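Local structure of spore germination protein GerM (Bacillus subtilis subsp. subtilis str. 168, 6GZB) at residues 56-61 / 66-71; 81-86 / 122-127; 141-146 / 156-161. The protein is of unknown molecular function but affects both sporulation and germination, and carries two tandem GerMN domains. All coordinates share one frame; numbering follows the deposited sequence.

Contact 1 of 3, residues 56-61 / 66-71; sequences LYLIDK and VAQTLP
With chi1 at -79°, Tyr57 CG stands beside its own backbone N, and the ring reaches across to the neighbouring strand, where Ala67 CB lies over one face. The methyl sits toward the rim, 3.5 Å from Tyr57 CZ, in a CH-pi contact. The phenol OH is hydrogen-bonded to Glu55 OE1. Replacing this tyrosine by an alanine would probably leave the Ala67 methyl without its aromatic cover and Glu55 without its hydroxyl partner. Tyr57 and Ala67 form a non-hydrogen-bonded pair of the antiparallel beta hairpin made by strands 51-60 and 65-73, whose short segments run at 124°. Of the flanking hydrogen-bonded pairs, Leu56 and Gln68 exchange nearly straight bonds, with Gln68 N 2.8 Å from Leu56 O. Leu58 and Val66 also exchange two, less straight: that from Leu58 N to Val66 O is clearly bent, 133° at the hydrogen. On the other side of the hairpin the Leu56 and Leu70 side chains cross at about a right angle, with Leu56 CD1 3.9 Å from Leu70 CD1, and Leu58 CD1 lies 4.1 Å from Gln68 CB. Bent at chi2, Gln68 turns its NE2 back to Ala67 O at 3.1 Å, an oxygen that also accepts from Asn337.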
loop_
_atom_site.group_PDB
_atom_site.type_symbol
_atom_site.label_atom_id
_atom_site.label_comp_id
_atom_site.label_asym_id
_atom_site.label_seq_id
_atom_site.Cartn_x
_atom_site.Cartn_y
_atom_site.Cartn_z
ATOM N N LEU A 56 -2.442 9.866 -1.643
ATOM C CA LEU A 56 -1.570 10.432 -0.622
ATOM C C LEU A 56 -1.412 9.426 0.506
ATOM O O LEU A 56 -2.400 8.958 1.073
ATOM C CB LEU A 56 -2.142 11.739 -0.077
ATOM C CG LEU A 56 -2.447 12.832 -1.097
ATOM C CD1 LEU A 56 -3.054 14.033 -0.382
ATOM C CD2 LEU A 56 -1.194 13.236 -1.859
ATOM N N TYR A 57 -0.167 9.105 0.841
ATOM C CA TYR A 57 0.096 8.140 1.895
ATOM C C TYR A 57 0.193 8.852 3.239
ATOM O O TYR A 57 1.244 9.369 3.637
ATOM C CB TYR A 57 1.334 7.290 1.567
ATOM C CG TYR A 57 1.008 6.199 0.562
ATOM C CD1 TYR A 57 0.843 6.503 -0.782
ATOM C CD2 TYR A 57 0.633 4.934 0.984
ATOM C CE1 TYR A 57 0.434 5.542 -1.694
ATOM C CE2 TYR A 57 0.221 3.972 0.081
ATOM C CZ TYR A 57 0.105 4.285 -1.256
ATOM O OH TYR A 57 -0.323 3.320 -2.154
ATOM N N LEU A 58 -0.958 8.939 3.894
ATOM C CA LEU A 58 -1.080 9.647 5.156
ATOM C C LEU A 58 -0.921 8.671 6.313
ATOM O O LEU A 58 -0.763 7.465 6.106
ATOM C CB LEU A 58 -2.452 10.338 5.228
ATOM C CG LEU A 58 -2.760 11.278 4.064
ATOM C CD1 LEU A 58 -4.187 11.790 4.155
ATOM C CD2 LEU A 58 -1.773 12.438 4.016
ATOM N N ILE A 59 -0.984 9.193 7.536
ATOM C CA ILE A 59 -0.900 8.356 8.721
ATOM C C ILE A 59 -2.252 8.295 9.420
ATOM O O ILE A 59 -2.816 9.318 9.772
ATOM C CB ILE A 59 0.178 8.883 9.679
ATOM C CG1 ILE A 59 1.538 8.922 8.963
ATOM C CG2 ILE A 59 0.258 7.999 10.918
ATOM C CD1 ILE A 59 2.587 9.751 9.661
ATOM N N ASP A 60 -2.777 7.093 9.614
ATOM C CA ASP A 60 -4.075 6.939 10.261
ATOM C C ASP A 60 -3.953 6.962 11.789
ATOM O O ASP A 60 -2.860 7.142 12.336
ATOM C CB ASP A 60 -4.817 5.692 9.738
ATOM C CG ASP A 60 -4.521 4.427 10.522
ATOM O OD1 ASP A 60 -3.554 4.382 11.326
ATOM O OD2 ASP A 60 -5.245 3.433 10.256
ATOM N N LYS A 61 -5.085 6.881 12.475
ATOM C CA LYS A 61 -5.110 7.203 13.898
ATOM C C LYS A 61 -4.395 6.155 14.724
ATOM O O LYS A 61 -4.054 6.402 15.878
ATOM C CB LYS A 61 -6.538 7.391 14.407
ATOM C CG LYS A 61 -7.429 6.177 14.264
ATOM C CD LYS A 61 -8.744 6.397 15.006
ATOM C CE LYS A 61 -9.952 6.102 14.136
ATOM N NZ LYS A 61 -10.008 4.676 13.719
ATOM N N VAL A 66 -1.000 4.819 5.120
ATOM C CA VAL A 66 -2.144 4.323 4.359
ATOM C C VAL A 66 -2.444 5.275 3.211
ATOM O O VAL A 66 -2.421 6.492 3.388
ATOM C CB VAL A 66 -3.433 4.276 5.212
ATOM C CG1 VAL A 66 -4.520 3.541 4.449
ATOM C CG2 VAL A 66 -3.185 3.628 6.566
ATOM N N ALA A 67 -2.783 4.718 2.058
ATOM C CA ALA A 67 -3.213 5.523 0.918
ATOM C C ALA A 67 -4.579 6.138 1.219
ATOM O O ALA A 67 -5.485 5.450 1.673
ATOM C CB ALA A 67 -3.294 4.660 -0.340
ATOM N N GLN A 68 -4.697 7.446 0.996
ATOM C CA GLN A 68 -5.986 8.090 0.828
ATOM C C GLN A 68 -6.023 8.818 -0.500
ATOM O O GLN A 68 -5.190 9.685 -0.762
ATOM C CB GLN A 68 -6.257 9.067 1.966
ATOM C CG GLN A 68 -6.496 8.390 3.303
ATOM C CD GLN A 68 -7.873 7.769 3.386
ATOM O OE1 GLN A 68 -8.865 8.469 3.612
ATOM N NE2 GLN A 68 -7.949 6.454 3.175
ATOM N N THR A 69 -6.959 8.421 -1.362
ATOM C CA THR A 69 -7.039 8.986 -2.704
ATOM C C THR A 69 -7.922 10.220 -2.704
ATOM O O THR A 69 -9.085 10.162 -2.314
ATOM C CB THR A 69 -7.538 7.951 -3.723
ATOM O OG1 THR A 69 -6.493 6.998 -3.968
ATOM C CG2 THR A 69 -7.897 8.623 -5.043
ATOM N N LEU A 70 -7.319 11.357 -3.036
ATOM C CA LEU A 70 -7.907 12.664 -2.764
ATOM C C LEU A 70 -7.754 13.582 -3.974
ATOM O O LEU A 70 -6.831 13.410 -4.766
ATOM C CB LEU A 70 -7.243 13.294 -1.539
ATOM C CG LEU A 70 -7.565 12.589 -0.227
ATOM C CD1 LEU A 70 -6.650 13.079 0.886
ATOM C CD2 LEU A 70 -9.034 12.783 0.126
ATOM N N PRO A 71 -8.666 14.557 -4.121
ATOM C CA PRO A 71 -8.676 15.443 -5.285
ATOM C C PRO A 71 -7.600 16.518 -5.211
ATOM O O PRO A 71 -7.604 17.332 -4.296
ATOM C CB PRO A 71 -10.068 16.084 -5.226
ATOM C CG PRO A 71 -10.421 16.086 -3.783
ATOM C CD PRO A 71 -9.744 14.884 -3.168
#

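Contact 2 of 3, residues 81-86 / 122-127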
loop_
_atom_site.group_PDB
_atom_site.type_symbol
_atom_site.label_atom_id
_atom_site.label_comp_id
_atom_site.label_asym_id
_atom_site.label_seq_id
_atom_site.Cartn_x
_atom_site.Cartn_y
_atom_site.Cartn_z
ATOM N N GLN A 81 3.766 18.009 -6.520
ATOM C CA GLN A 81 2.514 18.439 -5.917
ATOM C C GLN A 81 2.040 17.416 -4.892
ATOM O O GLN A 81 1.585 17.775 -3.807
ATOM C CB GLN A 81 1.450 18.622 -6.994
ATOM C CG GLN A 81 0.124 19.133 -6.452
ATOM C CD GLN A 81 -0.991 18.962 -7.446
ATOM O OE1 GLN A 81 -1.089 17.935 -8.119
ATOM N NE2 GLN A 81 -1.827 19.987 -7.571
ATOM N N ALA A 82 2.160 16.137 -5.240
ATOM C CA ALA A 82 1.732 15.063 -4.347
ATOM C C ALA A 82 2.472 15.143 -3.007
ATOM O O ALA A 82 1.859 15.039 -1.950
ATOM C CB ALA A 82 1.959 13.713 -5.002
ATOM N N LEU A 83 3.776 15.394 -3.053
ATOM C CA LEU A 83 4.559 15.548 -1.832
ATOM C C LEU A 83 4.156 16.800 -1.055
ATOM O O LEU A 83 4.148 16.798 0.176
ATOM C CB LEU A 83 6.049 15.608 -2.153
ATOM C CG LEU A 83 6.651 14.326 -2.740
ATOM C CD1 LEU A 83 8.167 14.460 -2.795
ATOM C CD2 LEU A 83 6.263 13.106 -1.922
ATOM N N GLU A 84 3.841 17.874 -1.768
ATOM C CA GLU A 84 3.401 19.114 -1.124
ATOM C C GLU A 84 2.118 18.888 -0.344
ATOM O O GLU A 84 1.857 19.559 0.659
ATOM C CB GLU A 84 3.191 20.224 -2.164
ATOM C CG GLU A 84 4.453 21.016 -2.476
ATOM C CD GLU A 84 4.411 21.743 -3.813
ATOM O OE1 GLU A 84 5.442 22.337 -4.194
ATOM O OE2 GLU A 84 3.373 21.705 -4.503
ATOM N N TYR A 85 1.321 17.928 -0.801
ATOM C CA TYR A 85 0.066 17.607 -0.126
ATOM C C TYR A 85 0.246 16.579 0.986
ATOM O O TYR A 85 -0.732 16.085 1.547
ATOM C CB TYR A 85 -0.964 17.130 -1.143
ATOM C CG TYR A 85 -1.770 18.264 -1.735
ATOM C CD1 TYR A 85 -1.235 19.083 -2.721
ATOM C CD2 TYR A 85 -3.052 18.539 -1.287
ATOM C CE1 TYR A 85 -1.964 20.120 -3.262
ATOM C CE2 TYR A 85 -3.797 19.560 -1.844
ATOM C CZ TYR A 85 -3.238 20.362 -2.813
ATOM O OH TYR A 85 -3.953 21.402 -3.354
ATOM N N LEU A 86 1.498 16.285 1.326
ATOM C CA LEU A 86 1.805 15.526 2.530
ATOM C C LEU A 86 2.206 16.453 3.678
ATOM O O LEU A 86 2.482 15.993 4.782
ATOM C CB LEU A 86 2.956 14.552 2.262
ATOM C CG LEU A 86 2.715 13.497 1.194
ATOM C CD1 LEU A 86 3.950 12.638 1.015
ATOM C CD2 LEU A 86 1.513 12.638 1.560
ATOM N N ALA A 122 13.883 13.496 -4.540
ATOM C CA ALA A 122 13.074 14.441 -3.795
ATOM C C ALA A 122 13.972 15.259 -2.893
ATOM O O ALA A 122 14.552 14.730 -1.945
ATOM C CB ALA A 122 12.028 13.709 -2.971
ATOM N N ASP A 123 14.088 16.548 -3.200
ATOM C CA ASP A 123 15.027 17.427 -2.507
ATOM C C ASP A 123 14.238 18.387 -1.620
ATOM O O ASP A 123 13.504 19.234 -2.112
ATOM C CB ASP A 123 15.868 18.204 -3.533
ATOM C CG ASP A 123 17.064 18.925 -2.907
ATOM O OD1 ASP A 123 17.214 18.892 -1.667
ATOM O OD2 ASP A 123 17.823 19.577 -3.652
ATOM N N PHE A 124 14.372 18.218 -0.310
ATOM C CA PHE A 124 13.516 18.903 0.657
ATOM C C PHE A 124 14.247 20.092 1.274
ATOM O O PHE A 124 15.475 20.102 1.379
ATOM C CB PHE A 124 13.094 17.935 1.773
ATOM C CG PHE A 124 12.193 16.826 1.308
ATOM C CD1 PHE A 124 10.823 17.014 1.234
ATOM C CD2 PHE A 124 12.706 15.574 1.004
ATOM C CE1 PHE A 124 9.987 15.991 0.825
ATOM C CE2 PHE A 124 11.871 14.541 0.590
ATOM C CZ PHE A 124 10.511 14.750 0.509
ATOM N N SER A 125 13.482 21.061 1.754
ATOM C CA SER A 125 14.026 22.122 2.578
ATOM C C SER A 125 14.362 21.598 3.975
ATOM O O SER A 125 14.035 20.460 4.316
ATOM C CB SER A 125 13.031 23.276 2.665
ATOM O OG SER A 125 11.929 22.950 3.493
ATOM N N ASN A 126 14.985 22.446 4.789
ATOM C CA ASN A 126 15.539 22.013 6.065
ATOM C C ASN A 126 14.473 21.686 7.102
ATOM O O ASN A 126 14.745 20.959 8.066
ATOM C CB ASN A 126 16.495 23.064 6.627
ATOM C CG ASN A 126 17.373 22.511 7.736
ATOM O OD1 ASN A 126 17.216 22.863 8.907
ATOM N ND2 ASN A 126 18.257 21.588 7.381
ATOM N N GLU A 127 13.270 22.223 6.917
ATOM C CA GLU A 127 12.143 21.905 7.814
ATOM C C GLU A 127 11.816 20.411 7.826
ATOM O O GLU A 127 11.176 19.913 8.763
ATOM C CB GLU A 127 10.897 22.686 7.401
ATOM C CG GLU A 127 10.951 24.159 7.755
ATOM C CD GLU A 127 11.671 24.992 6.716
ATOM O OE1 GLU A 127 12.135 24.424 5.699
ATOM O OE2 GLU A 127 11.746 26.223 6.909
#
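Just past Phe124, whose ring meets Leu83 of the facing helix, the hydroxyl of Ser125 takes part in two hydrogen bonds: it donates to Glu127 OE1, 2.7 Å from Ser125 OG, and it accepts from the backbone N of Thr109. These bonds tie down the chain where strand 119-124 gives way to a short 3-10 turn. The contact itself is made by one branch of Leu83. Its CD1 comes within 3.9 Å of Ala122 CB and 4.1 Å of Phe124 CZ. Phe124 has its CG anti to the carbonyl carbon (chi1 -67°), and the ring extends from there toward the helix, its far carbon meeting the leucine; the two side chains cross at about a right angle. Phe128 stacks on the same ring, and Val110 touches both Leu83 and Phe124. The contact lies close to the C-terminal end of helix 78-84, where Tyr85 is the first residue to leave helical geometry and Leu86 N bonds to Leu83 O at 2.9 Å. No hydrogen bond joins the two segments and little surface is buried between them, so they meet through undirected contacts of methyl groups and ring carbons within a wider apolar core.

Contact 3 of 3, residues 141-146 / 156-161; sequences QSVTWT and VKLRIN
The indole of Trp145 lies on the side of the helix turned away from Val156 and Leu158, and meets the ring of Tyr57 with the planes at about 55°. Helix and strand are joined by two other pairs, Val143 with Leu158 and Thr144 with Val156, and the contacts are made by aliphatic carbons. Val143, with CG1 anti to its own backbone N (chi1 169°), directs that methyl at Leu158, and CG1 comes within 3.9 Å of Leu158 CD1 as the side chains cross obliquely. Phe124 of the adjacent strand also touches Val143. At the next residue, Thr144, Val156 CG2 rests against the backbone, 4.2 Å from Thr144 CA, while the Thr144 hydroxyl is turned to Val140 O in its own helix. Away from the strand, Ser142 O takes two donors from Thr146: the backbone N at 2.9 Å and the hydroxyl OG1 at 2.7 Å, which reach it from opposite faces of the carbonyl plane. The same OG1 accepts from Tyr57 N, so this threonine joins the helix to the hairpin. Helix 136-147 turns Val143 and Thr144 to the strand, while Ser142, Trp145 and Thr146 face elsewhere. It is the helix of a beta-alpha-beta crossover: it connects strand 119-124 to strand 155-160, its parallel neighbour in the mixed sheet, and packs on the latter.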
loop_
_atom_site.group_PDB
_atom_site.type_symbol
_atom_site.label_atom_id
_atom_site.label_comp_id
_atom_site.label_asym_id
_atom_site.label_seq_id
_atom_site.Cartn_x
_atom_site.Cartn_y
_atom_site.Cartn_z
ATOM N N GLN A 141 8.481 5.866 4.159
ATOM C CA GLN A 141 7.531 5.024 3.443
ATOM C C GLN A 141 6.470 5.852 2.732
ATOM O O GLN A 141 6.113 5.550 1.588
ATOM C CB GLN A 141 6.875 4.034 4.400
ATOM C CG GLN A 141 7.824 2.955 4.892
ATOM C CD GLN A 141 7.321 2.225 6.116
ATOM O OE1 GLN A 141 6.213 2.481 6.599
ATOM N NE2 GLN A 141 8.134 1.298 6.623
ATOM N N SER A 142 5.988 6.901 3.400
ATOM C CA SER A 142 4.996 7.801 2.813
ATOM C C SER A 142 5.502 8.447 1.524
ATOM O O SER A 142 4.844 8.414 0.485
ATOM C CB SER A 142 4.615 8.892 3.813
ATOM O OG SER A 142 3.772 9.864 3.213
ATOM N N VAL A 143 6.679 9.044 1.599
ATOM C CA VAL A 143 7.282 9.682 0.447
ATOM C C VAL A 143 7.514 8.665 -0.670
ATOM O O VAL A 143 7.179 8.908 -1.825
ATOM C CB VAL A 143 8.616 10.355 0.831
ATOM C CG1 VAL A 143 9.372 10.789 -0.407
ATOM C CG2 VAL A 143 8.363 11.542 1.741
ATOM N N THR A 144 8.019 7.497 -0.301
ATOM C CA THR A 144 8.336 6.468 -1.276
ATOM C C THR A 144 7.083 5.991 -1.997
ATOM O O THR A 144 7.069 5.865 -3.219
ATOM C CB THR A 144 9.049 5.269 -0.625
ATOM O OG1 THR A 144 10.281 5.709 -0.036
ATOM C CG2 THR A 144 9.358 4.207 -1.671
ATOM N N TRP A 145 6.031 5.710 -1.238
ATOM C CA TRP A 145 4.833 5.136 -1.826
ATOM C C TRP A 145 4.038 6.195 -2.575
ATOM O O TRP A 145 3.429 5.905 -3.612
ATOM C CB TRP A 145 3.968 4.449 -0.769
ATOM C CG TRP A 145 4.463 3.089 -0.406
ATOM C CD1 TRP A 145 5.648 2.789 0.192
ATOM C CD2 TRP A 145 3.806 1.844 -0.639
ATOM N NE1 TRP A 145 5.787 1.436 0.313
ATOM C CE2 TRP A 145 4.665 0.826 -0.172
ATOM C CE3 TRP A 145 2.574 1.485 -1.192
ATOM C CZ2 TRP A 145 4.344 -0.530 -0.261
ATOM C CZ3 TRP A 145 2.251 0.129 -1.278
ATOM C CH2 TRP A 145 3.135 -0.857 -0.825
ATOM N N THR A 146 4.103 7.434 -2.102
ATOM C CA THR A 146 3.441 8.529 -2.806
ATOM C C THR A 146 4.085 8.805 -4.178
ATOM O O THR A 146 3.386 8.935 -5.191
ATOM C CB THR A 146 3.397 9.812 -1.963
ATOM O OG1 THR A 146 2.681 9.564 -0.748
ATOM C CG2 THR A 146 2.699 10.927 -2.727
ATOM N N VAL A 156 13.358 5.895 -5.497
ATOM C CA VAL A 156 13.341 7.200 -4.855
ATOM C C VAL A 156 14.667 7.474 -4.162
ATOM O O VAL A 156 15.239 6.593 -3.517
ATOM C CB VAL A 156 12.189 7.296 -3.831
ATOM C CG1 VAL A 156 12.288 8.574 -3.025
ATOM C CG2 VAL A 156 10.843 7.216 -4.538
ATOM N N LYS A 157 15.144 8.705 -4.295
ATOM C CA LYS A 157 16.298 9.174 -3.547
ATOM C C LYS A 157 15.903 10.440 -2.805
ATOM O O LYS A 157 15.166 11.276 -3.329
ATOM C CB LYS A 157 17.463 9.484 -4.485
ATOM C CG LYS A 157 18.181 8.258 -5.027
ATOM C CD LYS A 157 19.359 8.674 -5.894
ATOM C CE LYS A 157 19.908 7.520 -6.724
ATOM N NZ LYS A 157 20.440 6.416 -5.881
ATOM N N LEU A 158 16.387 10.570 -1.578
ATOM C CA LEU A 158 15.992 11.676 -0.715
ATOM C C LEU A 158 17.163 12.639 -0.534
ATOM O O LEU A 158 18.297 12.213 -0.365
ATOM C CB LEU A 158 15.553 11.135 0.646
ATOM C CG LEU A 158 14.079 10.767 0.884
ATOM C CD1 LEU A 158 13.287 10.552 -0.387
ATOM C CD2 LEU A 158 13.964 9.552 1.785
ATOM N N ARG A 159 16.891 13.937 -0.597
ATOM C CA ARG A 159 17.899 14.933 -0.259
ATOM C C ARG A 159 17.327 15.997 0.653
ATOM O O ARG A 159 16.125 16.263 0.634
ATOM C CB ARG A 159 18.440 15.591 -1.527
ATOM C CG ARG A 159 19.299 14.674 -2.378
ATOM C CD ARG A 159 19.663 15.336 -3.695
ATOM N NE ARG A 159 20.502 14.475 -4.517
ATOM C CZ ARG A 159 21.066 14.847 -5.660
ATOM N NH1 ARG A 159 20.940 16.093 -6.104
ATOM N NH2 ARG A 159 21.796 13.978 -6.338
ATOM N N ILE A 160 18.199 16.617 1.442
ATOM C CA ILE A 160 17.861 17.853 2.146
ATOM C C ILE A 160 18.801 18.973 1.704
ATOM O O ILE A 160 20.017 18.870 1.853
ATOM C CB ILE A 160 17.958 17.681 3.669
ATOM C CG1 ILE A 160 17.068 16.530 4.134
ATOM C CG2 ILE A 160 17.567 18.968 4.381
ATOM C CD1 ILE A 160 17.241 16.196 5.603
ATOM N N ASN A 161 18.234 19.998 1.078
ATOM C CA ASN A 161 19.012 21.092 0.515
ATOM C C ASN A 161 20.172 20.583 -0.340
ATOM O O ASN A 161 21.277 21.106 -0.275
ATOM C CB ASN A 161 19.522 21.997 1.635
ATOM C CG ASN A 161 18.444 22.932 2.163
ATOM O OD1 ASN A 161 18.324 23.144 3.371
ATOM N ND2 ASN A 161 17.638 23.481 1.256
#

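How the contacts relate
Along the chain the contacts follow in series, 1, 2, then 3, all within the first of the two tandem GerMN domains. Contacts 2 and 3 have centres about 8 Å apart and share the mixed sheet: strands 119-124 and 155-160 are parallel neighbours, with Phe124 N bonded to Arg159 O. Contact 1 lies about 16 Å from the centre of each, in a separate antiparallel sheet. Helix 78-84 with the turn after it, and helix 136-147, bridge the gap: Leu56 packs on Ala82 and Tyr85 of contact 2, and Tyr57 O is hydrogen-bonded to Ser142 OG of contact 3. The helices therefore sit between hairpin and mixed sheet, consistent with one continuous core for this GerMN domain.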